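Local coordinates for hyaluronidase (Thermobaculum terrenum, PDB 5DIY), which probably acts as a family 84 hexosaminidase, an O-GlcNAc hydrolase that removes O-linked N-acetylglucosamine, at residues 21-26 / 36-41; 25-30 / 68-73; 387-392 / 442-447. All coordinates share one frame; numbering follows the deposited sequence.

Interaction 1: 21-26 / 36-41; sequences QERLDM and NAYIYA
The first beta-alpha-beta unit of this eight-stranded TIM barrel brings Arg-23 of helix 20-32 down onto Tyr-38 and Tyr-40 of strand 37-40. It is a worked example of how a barrel buries an arginine between its helix layer and its strands. The extended chain of Arg-23 passes the phenol end of Tyr-38, where NE lies 3.7 Å from Tyr-38 OH. That is too far for a hydrogen bond, and the two polar atoms are instead gathered by a third residue: Glu-11, at the end of strand 6-11, takes a salt bridge from Arg-23 NE and a hydrogen bond with Tyr-38 OH, both at its OE1. Because CG of Tyr-38 is anti to the backbone N (chi1 169°), the ring extends from the strand toward the helix and delivers its hydroxyl to this meeting point. Farther along, Arg-23 NH1 lies at the edge of the Tyr-40 ring, in its plane, the guanidinium and ring planes standing 74° apart. The hydroxyl of Tyr-40 is engaged by Asp-45, while its ring meets Phe-64 edge-to-face. The touching atom is Tyr-40 CE1, which sits over one face of the Arg-23 guanidinium, 3.5 Å from NH2 and 3.6 Å from CZ.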
ATOM      1  N   GLN C  21      -8.649 -15.675 -12.032  1.00 34.88           N
ATOM      2  CA  GLN C  21      -8.918 -16.603 -10.932  1.00 36.57           C
ATOM      3  C   GLN C  21      -8.761 -15.959  -9.544  1.00 34.37           C
ATOM      4  O   GLN C  21      -9.494 -16.291  -8.612  1.00 32.87           O
ATOM      5  CB  GLN C  21      -8.004 -17.835 -11.041  1.00 38.77           C
ATOM      6  CG  GLN C  21      -8.385 -18.981 -10.115  1.00 40.63           C
ATOM      7  CD  GLN C  21      -9.817 -19.439 -10.331  1.00 42.80           C
ATOM      8  OE1 GLN C  21     -10.251 -19.642 -11.474  1.00 42.54           O
ATOM      9  NE2 GLN C  21     -10.569 -19.578  -9.235  1.00 42.90           N
ATOM     10  N   GLU C  22      -7.793 -15.057  -9.424  1.00 34.04           N
ATOM     11  CA  GLU C  22      -7.551 -14.315  -8.175  1.00 33.54           C
ATOM     12  C   GLU C  22      -8.727 -13.391  -7.848  1.00 31.87           C
ATOM     13  O   GLU C  22      -9.141 -13.290  -6.695  1.00 31.46           O
ATOM     14  CB  GLU C  22      -6.248 -13.520  -8.279  1.00 33.89           C
ATOM     15  CG  GLU C  22      -5.020 -14.413  -8.370  1.00 34.26           C
ATOM     16  CD  GLU C  22      -3.741 -13.692  -8.766  1.00 34.61           C
ATOM     17  OE1 GLU C  22      -3.788 -12.636  -9.420  1.00 35.66           O
ATOM     18  OE2 GLU C  22      -2.659 -14.202  -8.422  1.00 37.07           O
ATOM     19  N   ARG C  23      -9.277 -12.742  -8.871  1.00 31.21           N
ATOM     20  CA  ARG C  23     -10.490 -11.926  -8.715  1.00 30.56           C
ATOM     21  C   ARG C  23     -11.672 -12.752  -8.232  1.00 30.74           C
ATOM     22  O   ARG C  23     -12.356 -12.354  -7.291  1.00 32.35           O
ATOM     23  CB  ARG C  23     -10.843 -11.224 -10.023  1.00 29.06           C
ATOM     24  CG  ARG C  23      -9.880 -10.108 -10.360  1.00 28.35           C
ATOM     25  CD  ARG C  23      -9.999  -9.698 -11.810  1.00 27.53           C
ATOM     26  NE  ARG C  23      -9.064  -8.635 -12.141  1.00 26.50           N
ATOM     27  CZ  ARG C  23      -8.670  -8.312 -13.370  1.00 26.86           C
ATOM     28  NH1 ARG C  23      -9.116  -8.972 -14.441  1.00 27.31           N
ATOM     29  NH2 ARG C  23      -7.810  -7.312 -13.540  1.00 26.86           N
ATOM     30  N   LEU C  24     -11.890 -13.908  -8.857  1.00 31.26           N
ATOM     31  CA  LEU C  24     -12.982 -14.807  -8.467  1.00 32.24           C
ATOM     32  C   LEU C  24     -12.817 -15.278  -7.023  1.00 32.24           C
ATOM     33  O   LEU C  24     -13.778 -15.295  -6.259  1.00 31.99           O
ATOM     34  CB  LEU C  24     -13.060 -16.019  -9.406  1.00 33.13           C
ATOM     35  CG  LEU C  24     -13.464 -15.736 -10.856  1.00 33.72           C
ATOM     36  CD1 LEU C  24     -13.077 -16.906 -11.748  1.00 34.43           C
ATOM     37  CD2 LEU C  24     -14.949 -15.429 -10.968  1.00 34.24           C
ATOM     38  N   ASP C  25     -11.588 -15.658  -6.675  1.00 32.61           N
ATOM     39  CA  ASP C  25     -11.219 -16.029  -5.306  1.00 32.72           C
ATOM     40  C   ASP C  25     -11.389 -14.853  -4.323  1.00 30.70           C
ATOM     41  O   ASP C  25     -11.931 -15.025  -3.235  1.00 30.14           O
ATOM     42  CB  ASP C  25      -9.773 -16.535  -5.294  1.00 34.66           C
ATOM     43  CG  ASP C  25      -9.320 -16.983  -3.923  1.00 37.06           C
ATOM     44  OD1 ASP C  25      -9.601 -18.142  -3.547  1.00 38.23           O
ATOM     45  OD2 ASP C  25      -8.673 -16.172  -3.225  1.00 38.24           O
ATOM     46  N   MET C  26     -10.934 -13.663  -4.710  1.00 30.00           N
ATOM     47  CA  MET C  26     -11.134 -12.465  -3.886  1.00 28.69           C
ATOM     48  C   MET C  26     -12.616 -12.199  -3.606  1.00 28.74           C
ATOM     49  O   MET C  26     -12.960 -11.780  -2.501  1.00 26.81           O
ATOM     50  CB  MET C  26     -10.486 -11.229  -4.527  1.00 29.32           C
ATOM     51  CG  MET C  26     -10.392 -10.009  -3.611  1.00 29.59           C
ATOM     52  SD  MET C  26      -9.451 -10.274  -2.086  1.00 29.55           S
ATOM     53  CE  MET C  26      -7.791 -10.441  -2.725  1.00 29.30           C
ATOM     54  N   ASN C  36     -18.973  -5.733   0.140  1.00 27.46           N
ATOM     55  CA  ASN C  36     -20.098  -5.826  -0.807  1.00 27.33           C
ATOM     56  C   ASN C  36     -19.943  -5.027  -2.107  1.00 27.06           C
ATOM     57  O   ASN C  36     -20.932  -4.794  -2.810  1.00 26.02           O
ATOM     58  CB  ASN C  36     -21.387  -5.399  -0.097  1.00 26.93           C
ATOM     59  CG  ASN C  36     -21.436  -3.910   0.187  1.00 27.20           C
ATOM     60  OD1 ASN C  36     -20.425  -3.211   0.093  1.00 27.86           O
ATOM     61  ND2 ASN C  36     -22.610  -3.419   0.539  1.00 26.93           N
ATOM     62  N   ALA C  37     -18.718  -4.609  -2.431  1.00 25.91           N
ATOM     63  CA  ALA C  37     -18.506  -3.721  -3.574  1.00 24.99           C
ATOM     64  C   ALA C  37     -17.119  -3.882  -4.174  1.00 24.59           C
ATOM     65  O   ALA C  37     -16.127  -3.876  -3.452  1.00 23.96           O
ATOM     66  CB  ALA C  37     -18.726  -2.279  -3.145  1.00 25.02           C
ATOM     67  N   TYR C  38     -17.058  -4.017  -5.500  1.00 24.02           N
ATOM     68  CA  TYR C  38     -15.800  -4.133  -6.223  1.00 24.07           C
ATOM     69  C   TYR C  38     -15.787  -3.169  -7.388  1.00 23.91           C
ATOM     70  O   TYR C  38     -16.757  -3.115  -8.142  1.00 24.04           O
ATOM     71  CB  TYR C  38     -15.616  -5.558  -6.742  1.00 23.83           C
ATOM     72  CG  TYR C  38     -14.478  -5.725  -7.720  1.00 23.52           C
ATOM     73  CD1 TYR C  38     -13.157  -5.815  -7.275  1.00 23.43           C
ATOM     74  CD2 TYR C  38     -14.720  -5.816  -9.094  1.00 23.53           C
ATOM     75  CE1 TYR C  38     -12.111  -5.980  -8.169  1.00 23.14           C
ATOM     76  CE2 TYR C  38     -13.676  -5.968  -9.995  1.00 23.56           C
ATOM     77  CZ  TYR C  38     -12.378  -6.059  -9.528  1.00 23.37           C
ATOM     78  OH  TYR C  38     -11.348  -6.223 -10.422  1.00 23.91           O
ATOM     79  N   ILE C  39     -14.685  -2.433  -7.547  1.00 23.18           N
ATOM     80  CA  ILE C  39     -14.476  -1.584  -8.717  1.00 23.81           C
ATOM     81  C   ILE C  39     -13.338  -2.139  -9.573  1.00 24.07           C
ATOM     82  O   ILE C  39     -12.210  -2.325  -9.091  1.00 24.54           O
ATOM     83  CB  ILE C  39     -14.176  -0.116  -8.341  1.00 24.17           C
ATOM     84  CG1 ILE C  39     -15.408   0.533  -7.701  1.00 24.57           C
ATOM     85  CG2 ILE C  39     -13.774   0.690  -9.579  1.00 24.67           C
ATOM     86  CD1 ILE C  39     -15.110   1.785  -6.905  1.00 24.43           C
ATOM     87  N   TYR C  40     -13.640  -2.378 -10.846  1.00 23.93           N
ATOM     88  CA  TYR C  40     -12.632  -2.757 -11.827  1.00 24.56           C
ATOM     89  C   TYR C  40     -11.972  -1.499 -12.376  1.00 24.94           C
ATOM     90  O   TYR C  40     -12.622  -0.721 -13.076  1.00 24.13           O
ATOM     91  CB  TYR C  40     -13.261  -3.558 -12.969  1.00 24.27           C
ATOM     92  CG  TYR C  40     -12.257  -3.985 -13.992  1.00 24.44           C
ATOM     93  CD1 TYR C  40     -11.551  -5.171 -13.841  1.00 25.32           C
ATOM     94  CD2 TYR C  40     -11.980  -3.189 -15.107  1.00 24.74           C
ATOM     95  CE1 TYR C  40     -10.610  -5.566 -14.774  1.00 24.73           C
ATOM     96  CE2 TYR C  40     -11.038  -3.579 -16.046  1.00 24.85           C
ATOM     97  CZ  TYR C  40     -10.358  -4.774 -15.870  1.00 24.85           C
ATOM     98  OH  TYR C  40      -9.417  -5.178 -16.786  1.00 24.71           O
ATOM     99  N   ALA C  41     -10.690  -1.294 -12.053  1.00 25.63           N
ATOM    100  CA  ALA C  41      -9.940  -0.137 -12.551  1.00 25.60           C
ATOM    101  C   ALA C  41      -8.406  -0.299 -12.591  1.00 26.30           C
ATOM    102  O   ALA C  41      -7.689   0.630 -12.221  1.00 26.51           O
ATOM    103  CB  ALA C  41     -10.304   1.088 -11.714  1.00 25.75           C
TER

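Interaction 2: 25-30 / 68-73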
ATOM      1  N   ASP C  25     -11.588 -15.658  -6.675  1.00 32.61           N
ATOM      2  CA  ASP C  25     -11.219 -16.029  -5.306  1.00 32.72           C
ATOM      3  C   ASP C  25     -11.389 -14.853  -4.323  1.00 30.70           C
ATOM      4  O   ASP C  25     -11.931 -15.025  -3.235  1.00 30.14           O
ATOM      5  CB  ASP C  25      -9.773 -16.535  -5.294  1.00 34.66           C
ATOM      6  CG  ASP C  25      -9.320 -16.983  -3.923  1.00 37.06           C
ATOM      7  OD1 ASP C  25      -9.601 -18.142  -3.547  1.00 38.23           O
ATOM      8  OD2 ASP C  25      -8.673 -16.172  -3.225  1.00 38.24           O
ATOM      9  N   MET C  26     -10.934 -13.663  -4.710  1.00 30.00           N
ATOM     10  CA  MET C  26     -11.134 -12.465  -3.886  1.00 28.69           C
ATOM     11  C   MET C  26     -12.616 -12.199  -3.606  1.00 28.74           C
ATOM     12  O   MET C  26     -12.960 -11.780  -2.501  1.00 26.81           O
ATOM     13  CB  MET C  26     -10.486 -11.229  -4.527  1.00 29.32           C
ATOM     14  CG  MET C  26     -10.392 -10.009  -3.611  1.00 29.59           C
ATOM     15  SD  MET C  26      -9.451 -10.274  -2.086  1.00 29.55           S
ATOM     16  CE  MET C  26      -7.791 -10.441  -2.725  1.00 29.30           C
ATOM     17  N   PHE C  27     -13.496 -12.458  -4.580  1.00 29.17           N
ATOM     18  CA  PHE C  27     -14.938 -12.265  -4.359  1.00 29.82           C
ATOM     19  C   PHE C  27     -15.480 -13.185  -3.264  1.00 29.88           C
ATOM     20  O   PHE C  27     -16.365 -12.782  -2.503  1.00 29.57           O
ATOM     21  CB  PHE C  27     -15.757 -12.440  -5.650  1.00 31.08           C
ATOM     22  CG  PHE C  27     -15.463 -11.421  -6.732  1.00 32.86           C
ATOM     23  CD1 PHE C  27     -14.824 -10.203  -6.462  1.00 33.88           C
ATOM     24  CD2 PHE C  27     -15.866 -11.674  -8.038  1.00 33.74           C
ATOM     25  CE1 PHE C  27     -14.577  -9.287  -7.476  1.00 34.38           C
ATOM     26  CE2 PHE C  27     -15.620 -10.758  -9.056  1.00 35.33           C
ATOM     27  CZ  PHE C  27     -14.974  -9.564  -8.776  1.00 34.70           C
ATOM     28  N   GLU C  28     -14.944 -14.403  -3.177  1.00 30.18           N
ATOM     29  CA  GLU C  28     -15.295 -15.329  -2.090  1.00 31.90           C
ATOM     30  C   GLU C  28     -14.781 -14.824  -0.739  1.00 30.91           C
ATOM     31  O   GLU C  28     -15.516 -14.844   0.246  1.00 31.61           O
ATOM     32  CB  GLU C  28     -14.769 -16.739  -2.372  1.00 33.59           C
ATOM     33  CG  GLU C  28     -15.475 -17.413  -3.543  1.00 35.61           C
ATOM     34  CD  GLU C  28     -14.828 -18.712  -3.996  1.00 36.70           C
ATOM     35  OE1 GLU C  28     -13.668 -19.003  -3.617  1.00 38.65           O
ATOM     36  OE2 GLU C  28     -15.487 -19.445  -4.763  1.00 37.52           O
ATOM     37  N   PHE C  29     -13.529 -14.366  -0.698  1.00 30.32           N
ATOM     38  CA  PHE C  29     -12.977 -13.706   0.496  1.00 30.16           C
ATOM     39  C   PHE C  29     -13.813 -12.483   0.910  1.00 29.62           C
ATOM     40  O   PHE C  29     -14.097 -12.288   2.098  1.00 28.16           O
ATOM     41  CB  PHE C  29     -11.511 -13.307   0.269  1.00 31.40           C
ATOM     42  CG  PHE C  29     -10.936 -12.441   1.362  1.00 31.96           C
ATOM     43  CD1 PHE C  29     -10.376 -13.012   2.501  1.00 31.93           C
ATOM     44  CD2 PHE C  29     -10.952 -11.050   1.250  1.00 32.32           C
ATOM     45  CE1 PHE C  29      -9.851 -12.212   3.509  1.00 32.58           C
ATOM     46  CE2 PHE C  29     -10.430 -10.248   2.257  1.00 33.09           C
ATOM     47  CZ  PHE C  29      -9.877 -10.832   3.389  1.00 32.83           C
ATOM     48  N   MET C  30     -14.203 -11.671  -0.071  1.00 29.46           N
ATOM     49  CA  MET C  30     -15.059 -10.504   0.184  1.00 29.98           C
ATOM     50  C   MET C  30     -16.391 -10.890   0.841  1.00 30.63           C
ATOM     51  O   MET C  30     -16.793 -10.274   1.831  1.00 29.89           O
ATOM     52  CB  MET C  30     -15.307  -9.716  -1.112  1.00 29.94           C
ATOM     53  CG  MET C  30     -14.116  -8.885  -1.554  1.00 29.50           C
ATOM     54  SD  MET C  30     -14.314  -8.187  -3.199  1.00 29.68           S
ATOM     55  CE  MET C  30     -15.388  -6.796  -2.845  1.00 29.65           C
ATOM     56  N   ILE C  68     -18.742 -10.628 -13.331  1.00 32.49           N
ATOM     57  CA  ILE C  68     -19.995  -9.968 -12.965  1.00 31.66           C
ATOM     58  C   ILE C  68     -20.961 -10.966 -12.326  1.00 32.99           C
ATOM     59  O   ILE C  68     -21.603 -10.649 -11.323  1.00 32.17           O
ATOM     60  CB  ILE C  68     -20.630  -9.227 -14.178  1.00 31.64           C
ATOM     61  CG1 ILE C  68     -19.780  -8.006 -14.555  1.00 31.59           C
ATOM     62  CG2 ILE C  68     -22.045  -8.750 -13.868  1.00 31.01           C
ATOM     63  CD1 ILE C  68     -19.916  -7.573 -16.000  1.00 31.98           C
ATOM     64  N   GLU C  69     -21.047 -12.171 -12.890  1.00 35.48           N
ATOM     65  CA  GLU C  69     -21.916 -13.218 -12.334  1.00 36.67           C
ATOM     66  C   GLU C  69     -21.413 -13.728 -10.979  1.00 35.34           C
ATOM     67  O   GLU C  69     -22.215 -13.967 -10.076  1.00 34.56           O
ATOM     68  CB  GLU C  69     -22.101 -14.371 -13.330  1.00 39.36           C
ATOM     69  CG  GLU C  69     -22.998 -13.986 -14.507  1.00 42.60           C
ATOM     70  CD  GLU C  69     -23.114 -15.059 -15.583  1.00 45.21           C
ATOM     71  OE1 GLU C  69     -22.496 -16.139 -15.451  1.00 47.06           O
ATOM     72  OE2 GLU C  69     -23.835 -14.811 -16.574  1.00 47.87           O
ATOM     73  N   LYS C  70     -20.095 -13.879 -10.835  1.00 35.09           N
ATOM     74  CA  LYS C  70     -19.510 -14.289  -9.552  1.00 35.19           C
ATOM     75  C   LYS C  70     -19.760 -13.233  -8.472  1.00 34.55           C
ATOM     76  O   LYS C  70     -20.179 -13.568  -7.362  1.00 34.51           O
ATOM     77  CB  LYS C  70     -18.007 -14.568  -9.690  1.00 36.07           C
ATOM     78  CG  LYS C  70     -17.341 -15.148  -8.441  1.00 36.38           C
ATOM     79  CD  LYS C  70     -17.853 -16.541  -8.114  1.00 36.87           C
ATOM     80  CE  LYS C  70     -17.096 -17.151  -6.948  1.00 38.30           C
ATOM     81  NZ  LYS C  70     -17.531 -18.555  -6.695  1.00 39.64           N
ATOM     82  N   ALA C  71     -19.512 -11.968  -8.816  1.00 34.10           N
ATOM     83  CA  ALA C  71     -19.795 -10.836  -7.930  1.00 33.53           C
ATOM     84  C   ALA C  71     -21.234 -10.857  -7.418  1.00 33.64           C
ATOM     85  O   ALA C  71     -21.474 -10.725  -6.212  1.00 34.17           O
ATOM     86  CB  ALA C  71     -19.515  -9.524  -8.650  1.00 33.89           C
ATOM     87  N   GLY C  72     -22.183 -11.031  -8.334  1.00 33.79           N
ATOM     88  CA  GLY C  72     -23.595 -11.098  -7.979  1.00 33.97           C
ATOM     89  C   GLY C  72     -23.907 -12.248  -7.047  1.00 34.86           C
ATOM     90  O   GLY C  72     -24.604 -12.069  -6.047  1.00 34.31           O
ATOM     91  N   SER C  73     -23.374 -13.428  -7.364  1.00 36.77           N
ATOM     92  CA  SER C  73     -23.545 -14.616  -6.511  1.00 37.72           C
ATOM     93  C   SER C  73     -22.900 -14.462  -5.125  1.00 37.62           C
ATOM     94  O   SER C  73     -23.299 -15.142  -4.187  1.00 37.35           O
ATOM     95  CB  SER C  73     -22.996 -15.875  -7.206  1.00 38.00           C
ATOM     96  OG  SER C  73     -21.578 -15.855  -7.287  1.00 38.43           O
TER
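Lys-70 leans across to Phe-27 and Glu-28, and its chain changes character along its length. CB lies in the plane of the Phe-27 ring, 4.0 Å from the edge carbon CD2, and CG comes slightly closer to that same Phe-27 CD2, at 3.8 Å. A bend at chi2 (66°) then turns the chain off the ring toward Glu-28. CE approaches Glu-28 OE2 at 3.6 Å, and NZ completes a salt bridge to that oxygen at 3.0 Å, donating to it on the anti side and 24° out of the carboxylate plane. Helices 20-32 and 58-73, which carry these residues, are consecutive in the outer layer of the TIM barrel; their short segments run nearly parallel, at 14°, with axes 9.5 Å apart. With an alanine here, CB would stay at the ring edge, but the loss of CG and of the ammonium group is likely to thin the cover over Phe-27 CD2 and leave the Glu-28 carboxylate without this cationic partner. One residue on from the lysine, Ala-71 CB lies over one face of the Phe-27 ring, 4.1 Å from CE2, and Tyr-38 meets this ring edge-to-face. In the last turn of helix 58-73, Ser-73 OG donates to Lys-70 O at 2.7 Å.

Interaction 3: 387-392 / 442-447; sequences DQAMIT and RNFLQQ
Ala-389 and Leu-445 meet at the point where helix 373-398 comes near helix 440-451, and Phe-444 flanks them. The contact illustrates how a small residue lets two helices approach: the CA atoms of Ala-389 and Leu-445 are 6.8 Å apart, and Ala-389 contributes more of the buried surface than either partner. Its methyl points toward the other helix and is met by one branch of the leucine, with Ala-389 CB 3.6 Å from Leu-445 CD2. The first torsion of Leu-445 sets CG anti to the carbonyl carbon (chi1 -66°), and although its CB does not face the alanine directly, the end of the side chain swings nearer and brings CD2 into touch. Phe-444 adds a lighter contact, its CE2 lying 4.4 Å from Ala-389 CB, with the ring turned obliquely to the methyl. One turn beyond the alanine, Thr-392 OG1 donates to Gln-388 O at 2.9 Å, and Thr-392 N reaches the same oxygen from the opposite face of its carbonyl plane, so that this acceptor takes two donors. The site belongs to the all-helical region that follows the barrel in the chain. There Leu-445 also packs on Leu-422 and Leu-426 of helix 412-428, while Phe-444 stacks on Phe-328 of helix 322-336 and touches Leu-386 and Phe-393 of helix 373-398.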
ATOM      1  N   ASP C 387      24.252 -12.152  12.942  1.00 26.06           N
ATOM      2  CA  ASP C 387      25.013 -13.258  13.514  1.00 27.04           C
ATOM      3  C   ASP C 387      26.529 -13.011  13.434  1.00 26.51           C
ATOM      4  O   ASP C 387      27.258 -13.252  14.395  1.00 25.32           O
ATOM      5  CB  ASP C 387      24.643 -14.569  12.794  1.00 28.57           C
ATOM      6  CG  ASP C 387      24.805 -15.799  13.667  1.00 30.58           C
ATOM      7  OD1 ASP C 387      25.107 -15.683  14.877  1.00 31.13           O
ATOM      8  OD2 ASP C 387      24.622 -16.913  13.128  1.00 34.49           O
ATOM      9  N   GLN C 388      26.990 -12.505  12.294  1.00 26.18           N
ATOM     10  CA  GLN C 388      28.388 -12.105  12.138  1.00 26.23           C
ATOM     11  C   GLN C 388      28.768 -10.866  12.965  1.00 25.65           C
ATOM     12  O   GLN C 388      29.903 -10.767  13.428  1.00 25.46           O
ATOM     13  CB  GLN C 388      28.733 -11.913  10.658  1.00 27.51           C
ATOM     14  CG  GLN C 388      28.633 -13.207   9.851  1.00 28.64           C
ATOM     15  CD  GLN C 388      29.621 -14.261  10.306  1.00 29.71           C
ATOM     16  OE1 GLN C 388      30.770 -13.949  10.606  1.00 30.96           O
ATOM     17  NE2 GLN C 388      29.174 -15.510  10.374  1.00 30.51           N
ATOM     18  N   ALA C 389      27.833  -9.935  13.158  1.00 25.04           N
ATOM     19  CA  ALA C 389      28.053  -8.811  14.090  1.00 25.24           C
ATOM     20  C   ALA C 389      28.247  -9.296  15.528  1.00 25.10           C
ATOM     21  O   ALA C 389      29.086  -8.765  16.255  1.00 25.60           O
ATOM     22  CB  ALA C 389      26.906  -7.812  14.024  1.00 24.76           C
ATOM     23  N   MET C 390      27.463 -10.299  15.920  1.00 25.49           N
ATOM     24  CA  MET C 390      27.594 -10.972  17.219  1.00 26.42           C
ATOM     25  C   MET C 390      29.004 -11.515  17.439  1.00 26.00           C
ATOM     26  O   MET C 390      29.610 -11.295  18.492  1.00 25.13           O
ATOM     27  CB  MET C 390      26.574 -12.115  17.310  1.00 28.24           C
ATOM     28  CG  MET C 390      26.619 -12.965  18.572  1.00 29.66           C
ATOM     29  SD  MET C 390      25.934 -12.065  19.960  1.00 32.84           S
ATOM     30  CE  MET C 390      26.427 -13.136  21.308  1.00 32.40           C
ATOM     31  N   ILE C 391      29.518 -12.212  16.432  1.00 26.38           N
ATOM     32  CA  ILE C 391      30.850 -12.798  16.499  1.00 27.17           C
ATOM     33  C   ILE C 391      31.903 -11.703  16.624  1.00 25.64           C
ATOM     34  O   ILE C 391      32.834 -11.820  17.426  1.00 24.46           O
ATOM     35  CB  ILE C 391      31.146 -13.688  15.270  1.00 28.39           C
ATOM     36  CG1 ILE C 391      30.226 -14.914  15.267  1.00 29.32           C
ATOM     37  CG2 ILE C 391      32.604 -14.143  15.261  1.00 29.55           C
ATOM     38  CD1 ILE C 391      30.009 -15.492  13.887  1.00 29.87           C
ATOM     39  N   THR C 392      31.744 -10.641  15.838  1.00 25.04           N
ATOM     40  CA  THR C 392      32.696  -9.538  15.838  1.00 24.64           C
ATOM     41  C   THR C 392      32.766  -8.865  17.211  1.00 24.67           C
ATOM     42  O   THR C 392      33.856  -8.724  17.767  1.00 25.85           O
ATOM     43  CB  THR C 392      32.362  -8.513  14.732  1.00 24.69           C
ATOM     44  OG1 THR C 392      32.345  -9.180  13.468  1.00 24.44           O
ATOM     45  CG2 THR C 392      33.389  -7.382  14.691  1.00 24.85           C
ATOM     46  N   ARG C 442      20.840  -2.453   8.630  1.00 20.57           N
ATOM     47  CA  ARG C 442      21.926  -1.836   7.857  1.00 20.28           C
ATOM     48  C   ARG C 442      22.753  -0.869   8.695  1.00 20.41           C
ATOM     49  O   ARG C 442      23.979  -1.031   8.805  1.00 20.14           O
ATOM     50  CB  ARG C 442      21.374  -1.101   6.635  1.00 20.41           C
ATOM     51  CG  ARG C 442      22.429  -0.603   5.660  1.00 20.62           C
ATOM     52  CD  ARG C 442      21.836   0.383   4.665  1.00 20.62           C
ATOM     53  NE  ARG C 442      20.840  -0.271   3.822  1.00 21.02           N
ATOM     54  CZ  ARG C 442      21.106  -1.022   2.755  1.00 21.01           C
ATOM     55  NH1 ARG C 442      22.353  -1.224   2.352  1.00 21.35           N
ATOM     56  NH2 ARG C 442      20.103  -1.574   2.076  1.00 21.63           N
ATOM     57  N   ASN C 443      22.082   0.119   9.295  1.00 19.91           N
ATOM     58  CA  ASN C 443      22.774   1.169  10.059  1.00 19.94           C
ATOM     59  C   ASN C 443      23.492   0.601  11.286  1.00 19.26           C
ATOM     60  O   ASN C 443      24.568   1.066  11.636  1.00 18.34           O
ATOM     61  CB  ASN C 443      21.821   2.307  10.477  1.00 20.33           C
ATOM     62  CG  ASN C 443      21.216   3.064   9.292  1.00 20.85           C
ATOM     63  OD1 ASN C 443      21.752   3.078   8.183  1.00 20.37           O
ATOM     64  ND2 ASN C 443      20.081   3.707   9.535  1.00 21.88           N
ATOM     65  N   PHE C 444      22.904  -0.414  11.918  1.00 19.42           N
ATOM     66  CA  PHE C 444      23.558  -1.097  13.029  1.00 20.20           C
ATOM     67  C   PHE C 444      24.846  -1.775  12.567  1.00 19.92           C
ATOM     68  O   PHE C 444      25.885  -1.606  13.189  1.00 19.45           O
ATOM     69  CB  PHE C 444      22.625  -2.117  13.694  1.00 21.27           C
ATOM     70  CG  PHE C 444      23.267  -2.881  14.828  1.00 21.87           C
ATOM     71  CD1 PHE C 444      23.610  -2.229  16.011  1.00 22.62           C
ATOM     72  CD2 PHE C 444      23.521  -4.252  14.714  1.00 22.37           C
ATOM     73  CE1 PHE C 444      24.203  -2.925  17.063  1.00 23.50           C
ATOM     74  CE2 PHE C 444      24.118  -4.954  15.755  1.00 23.16           C
ATOM     75  CZ  PHE C 444      24.461  -4.290  16.933  1.00 24.17           C
ATOM     76  N   LEU C 445      24.768  -2.515  11.465  1.00 20.28           N
ATOM     77  CA  LEU C 445      25.936  -3.201  10.901  1.00 20.44           C
ATOM     78  C   LEU C 445      27.045  -2.239  10.463  1.00 20.29           C
ATOM     79  O   LEU C 445      28.235  -2.500  10.703  1.00 20.10           O
ATOM     80  CB  LEU C 445      25.509  -4.130   9.747  1.00 20.69           C
ATOM     81  CG  LEU C 445      24.636  -5.314  10.184  1.00 20.49           C
ATOM     82  CD1 LEU C 445      24.055  -6.060   8.989  1.00 20.96           C
ATOM     83  CD2 LEU C 445      25.397  -6.264  11.095  1.00 20.97           C
ATOM     84  N   GLN C 446      26.665  -1.122   9.846  1.00 20.03           N
ATOM     85  CA  GLN C 446      27.632  -0.093   9.471  1.00 20.23           C
ATOM     86  C   GLN C 446      28.361   0.456  10.704  1.00 20.78           C
ATOM     87  O   GLN C 446      29.560   0.735  10.650  1.00 19.70           O
ATOM     88  CB  GLN C 446      26.952   1.052   8.715  1.00 20.21           C
ATOM     89  CG  GLN C 446      27.898   2.114   8.146  1.00 20.17           C
ATOM     90  CD  GLN C 446      28.745   1.592   6.992  1.00 19.87           C
ATOM     91  OE1 GLN C 446      28.219   1.131   5.986  1.00 20.43           O
ATOM     92  NE2 GLN C 446      30.050   1.660   7.136  1.00 20.19           N
ATOM     93  N   GLN C 447      27.631   0.607  11.806  1.00 21.85           N
ATOM     94  CA  GLN C 447      28.206   1.087  13.054  1.00 23.81           C
ATOM     95  C   GLN C 447      29.142   0.048  13.693  1.00 23.50           C
ATOM     96  O   GLN C 447      30.127   0.425  14.332  1.00 23.30           O
ATOM     97  CB  GLN C 447      27.097   1.541  14.025  1.00 25.00           C
ATOM     98  CG  GLN C 447      27.586   2.267  15.281  1.00 26.82           C
ATOM     99  CD  GLN C 447      28.557   3.406  15.005  1.00 28.24           C
ATOM    100  OE1 GLN C 447      29.617   3.508  15.626  1.00 30.79           O
ATOM    101  NE2 GLN C 447      28.208   4.260  14.073  1.00 28.68           N
TER

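How the interactions relate
Interactions 1 and 2 adjoin in one part of the barrel wall. Helix 20-32 serves both, their centres lie 6 Å apart, and they are in direct contact: Phe-27 CE1 is 3.6 Å from Tyr-38 CG, and Leu-24 CD2 is 3.4 Å from Lys-70 CB. Interaction 1 lies near the sugar site: the side chain of Tyr-38 is about 8 Å from Gly-12, which binds N-acetyl-D-glucosamine, and the Tyr-40 side chain is about 13 Å from the bound sugar. Interaction 3 lies on the opposite side of the chain's centre, about 45 Å from interaction 1 and 49 Å from interaction 2 between centres, away from the sugar site.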